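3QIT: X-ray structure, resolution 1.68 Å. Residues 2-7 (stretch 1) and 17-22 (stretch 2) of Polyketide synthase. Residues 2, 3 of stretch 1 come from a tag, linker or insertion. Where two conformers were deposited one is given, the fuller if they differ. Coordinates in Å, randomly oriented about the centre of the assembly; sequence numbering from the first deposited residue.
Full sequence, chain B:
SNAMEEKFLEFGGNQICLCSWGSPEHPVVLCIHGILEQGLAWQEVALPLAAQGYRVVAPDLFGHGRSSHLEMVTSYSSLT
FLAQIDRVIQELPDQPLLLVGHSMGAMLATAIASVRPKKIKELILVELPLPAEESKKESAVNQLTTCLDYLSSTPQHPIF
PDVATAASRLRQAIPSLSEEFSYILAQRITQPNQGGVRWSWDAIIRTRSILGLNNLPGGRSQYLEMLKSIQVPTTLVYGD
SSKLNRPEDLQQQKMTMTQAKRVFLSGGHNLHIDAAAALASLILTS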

# COMPACT_ATOMS: atom_id res chain seq x y z
N ASN B 2 -25.89 -9.47 25.51
CA ASN B 2 -26.85 -8.37 25.23
C ASN B 2 -26.38 -7.45 24.10
O ASN B 2 -26.17 -7.90 22.98
CB ASN B 2 -27.21 -7.58 26.51
CG ASN B 2 -26.01 -7.34 27.42
OD1 ASN B 2 -25.18 -8.23 27.62
ND2 ASN B 2 -25.93 -6.14 27.99
N ALA B 3 -26.23 -6.16 24.38
CA ALA B 3 -25.93 -5.18 23.35
C ALA B 3 -24.47 -5.22 22.90
O ALA B 3 -23.57 -5.69 23.62
CB ALA B 3 -26.30 -3.78 23.83
N MET B 4 -24.24 -4.68 21.71
CA MET B 4 -22.89 -4.57 21.18
C MET B 4 -22.06 -3.62 22.02
O MET B 4 -22.55 -2.57 22.43
CB MET B 4 -22.96 -4.05 19.74
CG MET B 4 -21.66 -4.23 19.00
SD MET B 4 -21.71 -3.47 17.38
CE MET B 4 -21.64 -1.74 17.80
N GLU B 5 -20.81 -4.00 22.29
CA GLU B 5 -19.82 -3.10 22.92
C GLU B 5 -18.80 -2.68 21.86
O GLU B 5 -18.52 -3.43 20.91
CB GLU B 5 -19.03 -3.82 23.99
CG GLU B 5 -19.81 -4.45 25.11
CD GLU B 5 -18.87 -5.04 26.15
OE1 GLU B 5 -19.12 -4.83 27.35
OE2 GLU B 5 -17.87 -5.70 25.76
N GLU B 6 -18.19 -1.51 22.04
CA GLU B 6 -17.10 -1.11 21.16
C GLU B 6 -15.85 -0.90 22.02
O GLU B 6 -15.94 -0.30 23.08
CB GLU B 6 -17.43 0.22 20.48
CG GLU B 6 -18.51 0.12 19.42
CD GLU B 6 -18.89 1.49 18.86
OE1 GLU B 6 -18.72 2.51 19.57
OE2 GLU B 6 -19.38 1.53 17.71
N LYS B 7 -14.71 -1.42 21.58
CA LYS B 7 -13.44 -1.12 22.25
C LYS B 7 -12.45 -0.70 21.18
O LYS B 7 -12.40 -1.32 20.11
CB LYS B 7 -12.85 -2.33 22.98
CG LYS B 7 -13.79 -3.00 23.99
CD LYS B 7 -14.09 -2.11 25.20
CE LYS B 7 -15.27 -2.66 25.97
NZ LYS B 7 -15.24 -2.21 27.36
N CYS B 17 -11.79 0.10 15.64
CA CYS B 17 -12.96 -0.17 16.49
C CYS B 17 -13.23 -1.67 16.49
O CYS B 17 -13.41 -2.28 15.42
CB CYS B 17 -14.20 0.54 15.95
SG CYS B 17 -15.64 0.26 17.07
N LEU B 18 -13.28 -2.29 17.68
CA LEU B 18 -13.68 -3.70 17.79
C LEU B 18 -15.11 -3.78 18.29
O LEU B 18 -15.37 -3.36 19.41
CB LEU B 18 -12.76 -4.42 18.79
CG LEU B 18 -11.27 -4.51 18.45
CD1 LEU B 18 -10.55 -5.34 19.55
CD2 LEU B 18 -11.05 -5.13 17.10
N CYS B 19 -16.03 -4.29 17.48
CA CYS B 19 -17.39 -4.49 17.95
C CYS B 19 -17.42 -5.86 18.59
O CYS B 19 -16.84 -6.80 18.04
CB CYS B 19 -18.39 -4.49 16.80
SG CYS B 19 -18.43 -2.96 15.85
N SER B 20 -18.06 -5.99 19.74
CA SER B 20 -18.10 -7.29 20.39
C SER B 20 -19.43 -7.57 21.06
O SER B 20 -20.14 -6.66 21.49
CB SER B 20 -16.96 -7.45 21.40
OG SER B 20 -17.18 -6.65 22.54
N TRP B 21 -19.76 -8.87 21.14
CA TRP B 21 -20.95 -9.34 21.82
C TRP B 21 -20.52 -10.50 22.69
O TRP B 21 -19.64 -11.28 22.30
CB TRP B 21 -22.00 -9.86 20.82
CG TRP B 21 -22.51 -8.85 19.84
CD1 TRP B 21 -23.67 -8.14 19.92
CD2 TRP B 21 -21.87 -8.44 18.62
NE1 TRP B 21 -23.80 -7.32 18.81
CE2 TRP B 21 -22.72 -7.51 17.99
CE3 TRP B 21 -20.69 -8.82 17.98
CZ2 TRP B 21 -22.39 -6.89 16.76
CZ3 TRP B 21 -20.35 -8.21 16.76
CH2 TRP B 21 -21.22 -7.28 16.16
N GLY B 22 -21.11 -10.61 23.87
CA GLY B 22 -20.86 -11.77 24.73
C GLY B 22 -19.78 -11.51 25.76
O GLY B 22 -19.22 -10.42 25.79
O HOH W 1 -22.32 -8.12 24.75
O HOH W 2 -19.22 -7.71 24.37

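The two stretches form a short antiparallel β-ladder, held by four backbone hydrogen bonds and extended at one end by a methionine packed on a tryptophan and by bridging water. Strands 5-7 and 17-21 run at 150° to each other, with their axes 4.7 Å apart at closest approach. E5 and S20 make a hydrogen-bonded pair, in which E5 N donates to S20 O (2.9 Å, nearly linear at 174°) and S20 N returns a bond to E5 O (2.9 Å). Two residues along, K7 and L18 repeat the pattern, K7 N to L18 O at 3.0 Å and L18 N to K7 O at 2.8 Å. Between them lies the non-hydrogen-bonded pair E6 and C19, whose CA atoms approach to 4.7 Å; here the carbonyls of the flanking pairs receive CA-H...O contacts, E6 CA to L18 O and C19 CA to E5 O, both 3.3 Å.

Side chains alternate across the sheet. E6 and C19 share one face, but their side chains do not touch; the aliphatic part of E6 instead reaches C17 (E6 CG to C17 SG, 3.7 Å). E5, S20, K7 and L18 lie on the other. There, water 2 accepts from S20 OG (2.9 Å) and donates to E5 OE2 (2.8 Å) and G22 O (3.1 Å), tying the carboxylate to the opposing strand.

Before strand 5-7 begins, M4 supplies the main apolar contact. Its extended t, t side chain brings SD to 3.5 Å from both C19 CB and W21 CZ2, and the sulfur sits obliquely 4.4 Å from the centroid of the six-membered ring of W21. M4 CA lies over one face of the indole, while N2 O, from the expression tag, approaches its edge. Beyond the ladder, water 1 links the tag residue A3 to G22, donating to A3 O (3.0 Å) and accepting from G22 N (2.9 Å).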